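Local coordinates for RagA protein (Porphyromonas gingivalis, PDB 6SLN) that probably acts as a TonB-dependent outer-membrane receptor, taking up substrate through a transmembrane beta-barrel closed by an internal plug domain, at residues V948-L961 with N985-F997. Residues are numbered along the deposited sequence; the frame is centred on the assembly and turned at random.
Sequences VIGGARVYLMARNL and NSKQYVAGIQLSF
The carbonyl oxygen of S996 is gripped by two successive amides, G950 N at 2.9 Å and G951 N at 3.2 Å, a classic beta bulge at the start of strand 951-958. From there the strand runs antiparallel to 986-996, the C-terminal strand of a TonB-dependent receptor barrel. Paired amide-carbonyl bonds join R953 with Q994, Y955 with G992, M957 with V990 and R959 with Q988. On its other edge, 986-996 pairs with strand 218-230, the first of the barrel, so the last strand closes the cylinder.

G992 is where the Y955 ring lies down across the neighbouring strand. A chi1 of 62° tucks CG of Y955 in over its own main chain and turns the ring across to G992, where it sets one face on the CA, a CH-pi contact of 3.7 Å from G992 CA to the ring centroid. Next along this face, M957 and V990 run side by side, the bent M957 chain bringing CE to 3.7 Å from V990 CG2. Y955, which also makes a cation-pi contact with K933, touches E112, and M957 touches P114, both in loops of the plug region. The opposite face carries V954, L956, A991 and I993; there L956 CD1 packs against A991 CB at 3.6 Å.

Toward N985 the buried contacts on the Y955 face turn polar. R959, bent at chi3, and Q988 lie side by side and point the same way, their guanidinium and amide planes only 16° apart, and R959 NE donates to Q988 OE1 at 2.8 Å through a bent bond (134° at the hydrogen). A salt bridge from R959 NH1 to D120 ties the barrel wall to the plug. Beyond the last backbone pair, N960 ND2 donates to S986 O at 3.1 Å while also lying over the centre of the R959 guanidinium.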
loop_
_atom_site.group_PDB
_atom_site.type_symbol
_atom_site.label_atom_id
_atom_site.label_comp_id
_atom_site.label_asym_id
_atom_site.label_seq_id
_atom_site.Cartn_x
_atom_site.Cartn_y
_atom_site.Cartn_z
ATOM N N VAL A 948 1.484 16.475 -50.492
ATOM C CA VAL A 948 1.482 16.058 -49.092
ATOM C C VAL A 948 1.632 14.540 -49.032
ATOM O O VAL A 948 2.705 14.031 -48.689
ATOM C CB VAL A 948 0.216 16.528 -48.345
ATOM C CG1 VAL A 948 0.133 15.882 -46.976
ATOM C CG2 VAL A 948 0.218 18.038 -48.199
ATOM N N ILE A 949 0.573 13.814 -49.394
ATOM C CA ILE A 949 0.523 12.364 -49.238
ATOM C C ILE A 949 1.230 11.707 -50.412
ATOM O O ILE A 949 0.950 12.024 -51.576
ATOM C CB ILE A 949 -0.932 11.885 -49.146
ATOM C CG1 ILE A 949 -1.710 12.765 -48.173
ATOM C CG2 ILE A 949 -0.996 10.450 -48.706
ATOM C CD1 ILE A 949 -2.866 13.520 -48.822
ATOM N N GLY A 950 2.134 10.775 -50.110
ATOM C CA GLY A 950 2.866 10.052 -51.133
ATOM C C GLY A 950 2.237 8.727 -51.526
ATOM O O GLY A 950 2.450 8.244 -52.643
ATOM N N GLY A 951 1.461 8.128 -50.627
ATOM C CA GLY A 951 0.862 6.837 -50.914
ATOM C C GLY A 951 -0.203 6.509 -49.893
ATOM O O GLY A 951 -0.432 7.257 -48.942
ATOM N N ALA A 952 -0.855 5.365 -50.097
ATOM C CA ALA A 952 -1.838 4.881 -49.136
ATOM C C ALA A 952 -2.121 3.406 -49.389
ATOM O O ALA A 952 -1.987 2.919 -50.516
ATOM C CB ALA A 952 -3.137 5.690 -49.206
ATOM N N ARG A 953 -2.509 2.700 -48.327
ATOM C CA ARG A 953 -2.907 1.303 -48.432
ATOM C C ARG A 953 -4.149 1.061 -47.592
ATOM O O ARG A 953 -4.301 1.639 -46.511
ATOM C CB ARG A 953 -1.817 0.339 -47.960
ATOM C CG ARG A 953 -0.473 0.532 -48.591
ATOM C CD ARG A 953 0.630 -0.110 -47.769
ATOM N NE ARG A 953 1.927 0.267 -48.318
ATOM C CZ ARG A 953 2.833 -0.587 -48.779
ATOM N NH1 ARG A 953 2.600 -1.890 -48.742
ATOM N NH2 ARG A 953 3.980 -0.137 -49.271
ATOM N N VAL A 954 -5.027 0.198 -48.087
ATOM C CA VAL A 954 -6.105 -0.363 -47.288
ATOM C C VAL A 954 -5.946 -1.874 -47.301
ATOM O O VAL A 954 -5.418 -2.455 -48.258
ATOM C CB VAL A 954 -7.498 0.046 -47.802
ATOM C CG1 VAL A 954 -7.786 1.479 -47.419
ATOM C CG2 VAL A 954 -7.588 -0.147 -49.328
ATOM N N TYR A 955 -6.385 -2.513 -46.218
ATOM C CA TYR A 955 -6.293 -3.959 -46.127
ATOM C C TYR A 955 -7.484 -4.520 -45.372
ATOM O O TYR A 955 -8.079 -3.857 -44.514
ATOM C CB TYR A 955 -5.008 -4.426 -45.443
ATOM C CG TYR A 955 -4.843 -3.983 -43.998
ATOM C CD1 TYR A 955 -5.461 -4.666 -42.950
ATOM C CD2 TYR A 955 -4.034 -2.895 -43.678
ATOM C CE1 TYR A 955 -5.284 -4.259 -41.625
ATOM C CE2 TYR A 955 -3.851 -2.490 -42.370
ATOM C CZ TYR A 955 -4.476 -3.168 -41.345
ATOM O OH TYR A 955 -4.278 -2.741 -40.049
ATOM N N LEU A 956 -7.799 -5.766 -45.697
ATOM C CA LEU A 956 -8.801 -6.558 -45.003
ATOM C C LEU A 956 -8.105 -7.778 -44.414
ATOM O O LEU A 956 -7.380 -8.486 -45.121
ATOM C CB LEU A 956 -9.907 -6.974 -45.968
ATOM C CG LEU A 956 -11.349 -6.793 -45.532
ATOM C CD1 LEU A 956 -11.482 -5.495 -44.771
ATOM C CD2 LEU A 956 -12.244 -6.825 -46.771
ATOM N N MET A 957 -8.319 -8.028 -43.127
ATOM C CA MET A 957 -7.497 -9.009 -42.439
ATOM C C MET A 957 -8.337 -9.915 -41.546
ATOM O O MET A 957 -9.312 -9.476 -40.931
ATOM C CB MET A 957 -6.416 -8.315 -41.605
ATOM C CG MET A 957 -5.303 -9.245 -41.238
ATOM S SD MET A 957 -4.537 -8.707 -39.748
ATOM C CE MET A 957 -5.934 -8.834 -38.675
ATOM N N ALA A 958 -7.942 -11.185 -41.478
ATOM C CA ALA A 958 -8.512 -12.152 -40.550
ATOM C C ALA A 958 -7.395 -12.873 -39.799
ATOM O O ALA A 958 -6.351 -13.193 -40.381
ATOM C CB ALA A 958 -9.391 -13.170 -41.293
ATOM N N ARG A 959 -7.603 -13.124 -38.507
ATOM C CA ARG A 959 -6.683 -13.930 -37.706
ATOM C C ARG A 959 -7.426 -15.153 -37.193
ATOM O O ARG A 959 -8.545 -15.027 -36.680
ATOM C CB ARG A 959 -6.085 -13.160 -36.513
ATOM C CG ARG A 959 -5.073 -14.011 -35.697
ATOM C CD ARG A 959 -4.503 -13.303 -34.434
ATOM N NE ARG A 959 -5.255 -13.685 -33.248
ATOM C CZ ARG A 959 -4.806 -14.509 -32.313
ATOM N NH1 ARG A 959 -3.594 -15.008 -32.436
ATOM N NH2 ARG A 959 -5.562 -14.833 -31.262
ATOM N N ASN A 960 -6.788 -16.329 -37.322
ATOM C CA ASN A 960 -7.388 -17.619 -36.953
ATOM C C ASN A 960 -8.717 -17.856 -37.675
ATOM O O ASN A 960 -9.670 -18.387 -37.102
ATOM C CB ASN A 960 -7.570 -17.737 -35.440
ATOM C CG ASN A 960 -6.257 -17.895 -34.699
ATOM O OD1 ASN A 960 -5.228 -18.221 -35.294
ATOM N ND2 ASN A 960 -6.288 -17.662 -33.390
ATOM N N LEU A 961 -8.772 -17.458 -38.949
ATOM C CA LEU A 961 -9.979 -17.620 -39.756
ATOM C C LEU A 961 -10.482 -19.063 -39.774
ATOM O O LEU A 961 -11.696 -19.298 -39.747
ATOM C CB LEU A 961 -9.700 -17.144 -41.180
ATOM C CG LEU A 961 -10.833 -17.129 -42.192
ATOM C CD1 LEU A 961 -12.024 -16.350 -41.651
ATOM C CD2 LEU A 961 -10.330 -16.512 -43.482
ATOM N N ASN A 985 -8.917 -19.342 -27.923
ATOM C CA ASN A 985 -8.357 -18.303 -28.771
ATOM C C ASN A 985 -9.459 -17.721 -29.643
ATOM O O ASN A 985 -10.526 -18.314 -29.829
ATOM C CB ASN A 985 -7.231 -18.838 -29.655
ATOM C CG ASN A 985 -5.899 -18.903 -28.927
ATOM O OD1 ASN A 985 -5.333 -17.879 -28.531
ATOM N ND2 ASN A 985 -5.390 -20.117 -28.747
ATOM N N SER A 986 -9.201 -16.537 -30.171
ATOM C CA SER A 986 -10.241 -15.781 -30.840
ATOM C C SER A 986 -9.989 -15.739 -32.336
ATOM O O SER A 986 -8.893 -16.036 -32.821
ATOM C CB SER A 986 -10.317 -14.364 -30.283
ATOM O OG SER A 986 -9.020 -13.807 -30.217
ATOM N N LYS A 987 -11.040 -15.374 -33.056
ATOM C CA LYS A 987 -11.031 -15.189 -34.500
ATOM C C LYS A 987 -11.304 -13.714 -34.741
ATOM O O LYS A 987 -12.304 -13.181 -34.243
ATOM C CB LYS A 987 -12.098 -16.077 -35.149
ATOM C CG LYS A 987 -12.342 -15.883 -36.632
ATOM C CD LYS A 987 -13.334 -16.922 -37.146
ATOM C CE LYS A 987 -14.695 -16.800 -36.460
ATOM N NZ LYS A 987 -15.777 -16.405 -37.409
ATOM N N GLN A 988 -10.414 -13.046 -35.463
ATOM C CA GLN A 988 -10.540 -11.612 -35.688
ATOM C C GLN A 988 -10.786 -11.285 -37.154
ATOM O O GLN A 988 -10.177 -11.875 -38.052
ATOM C CB GLN A 988 -9.299 -10.861 -35.216
ATOM C CG GLN A 988 -9.238 -10.650 -33.724
ATOM C CD GLN A 988 -8.189 -11.516 -33.102
ATOM O OE1 GLN A 988 -7.023 -11.463 -33.484
ATOM N NE2 GLN A 988 -8.595 -12.352 -32.158
ATOM N N TYR A 989 -11.684 -10.335 -37.377
ATOM C CA TYR A 989 -11.811 -9.630 -38.644
ATOM C C TYR A 989 -11.427 -8.182 -38.400
ATOM O O TYR A 989 -12.000 -7.522 -37.524
ATOM C CB TYR A 989 -13.233 -9.695 -39.195
ATOM C CG TYR A 989 -13.810 -11.072 -39.267
ATOM C CD1 TYR A 989 -14.504 -11.604 -38.189
ATOM C CD2 TYR A 989 -13.678 -11.837 -40.411
ATOM C CE1 TYR A 989 -15.047 -12.865 -38.242
ATOM C CE2 TYR A 989 -14.218 -13.105 -40.474
ATOM C CZ TYR A 989 -14.903 -13.612 -39.381
ATOM O OH TYR A 989 -15.441 -14.877 -39.419
ATOM N N VAL A 990 -10.472 -7.689 -39.169
ATOM C CA VAL A 990 -10.042 -6.307 -39.059
ATOM C C VAL A 990 -10.023 -5.695 -40.448
ATOM O O VAL A 990 -9.640 -6.343 -41.431
ATOM C CB VAL A 990 -8.658 -6.197 -38.378
ATOM C CG1 VAL A 990 -8.305 -4.737 -38.088
ATOM C CG2 VAL A 990 -8.657 -6.991 -37.070
ATOM N N ALA A 991 -10.486 -4.462 -40.534
ATOM C CA ALA A 991 -10.216 -3.624 -41.683
ATOM C C ALA A 991 -9.219 -2.563 -41.236
ATOM O O ALA A 991 -9.210 -2.160 -40.067
ATOM C CB ALA A 991 -11.509 -3.002 -42.227
ATOM N N GLY A 992 -8.351 -2.139 -42.149
ATOM C CA GLY A 992 -7.308 -1.203 -41.776
ATOM C C GLY A 992 -6.848 -0.348 -42.934
ATOM O O GLY A 992 -7.039 -0.682 -44.108
ATOM N N ILE A 993 -6.204 0.762 -42.576
ATOM C CA ILE A 993 -5.782 1.781 -43.522
ATOM C C ILE A 993 -4.334 2.139 -43.221
ATOM O O ILE A 993 -3.843 1.942 -42.107
ATOM C CB ILE A 993 -6.696 3.028 -43.442
ATOM C CG1 ILE A 993 -6.373 4.034 -44.536
ATOM C CG2 ILE A 993 -6.606 3.674 -42.080
ATOM C CD1 ILE A 993 -7.582 4.797 -45.019
ATOM N N GLN A 994 -3.638 2.649 -44.233
ATOM C CA GLN A 994 -2.314 3.208 -43.991
ATOM C C GLN A 994 -2.064 4.417 -44.883
ATOM O O GLN A 994 -2.356 4.397 -46.082
ATOM C CB GLN A 994 -1.202 2.186 -44.209
ATOM C CG GLN A 994 0.159 2.769 -43.915
ATOM C CD GLN A 994 1.298 1.989 -44.526
ATOM O OE1 GLN A 994 1.578 2.092 -45.726
ATOM N NE2 GLN A 994 1.974 1.209 -43.695
ATOM N N LEU A 995 -1.499 5.457 -44.274
ATOM C CA LEU A 995 -1.187 6.719 -44.930
ATOM C C LEU A 995 0.315 6.955 -44.869
ATOM O O LEU A 995 0.909 6.906 -43.788
ATOM C CB LEU A 995 -1.920 7.869 -44.239
ATOM C CG LEU A 995 -3.228 8.343 -44.850
ATOM C CD1 LEU A 995 -4.116 7.187 -45.285
ATOM C CD2 LEU A 995 -3.934 9.183 -43.829
ATOM N N SER A 996 0.925 7.242 -46.011
ATOM C CA SER A 996 2.349 7.538 -46.058
ATOM C C SER A 996 2.543 8.932 -46.623
ATOM O O SER A 996 1.976 9.258 -47.671
ATOM C CB SER A 996 3.094 6.534 -46.930
ATOM O OG SER A 996 2.890 5.233 -46.447
ATOM N N PHE A 997 3.346 9.747 -45.937
ATOM C CA PHE A 997 3.791 10.999 -46.530
ATOM C C PHE A 997 5.070 11.521 -45.901
ATOM O O PHE A 997 5.848 10.752 -45.342
ATOM C CB PHE A 997 2.692 12.056 -46.452
ATOM C CG PHE A 997 1.931 12.058 -45.170
ATOM C CD1 PHE A 997 2.547 12.427 -43.997
ATOM C CD2 PHE A 997 0.580 11.735 -45.148
ATOM C CE1 PHE A 997 1.845 12.453 -42.818
ATOM C CE2 PHE A 997 -0.133 11.755 -43.976
ATOM C CZ PHE A 997 0.499 12.114 -42.803
ATOM O OXT PHE A 997 5.366 12.713 -45.967
#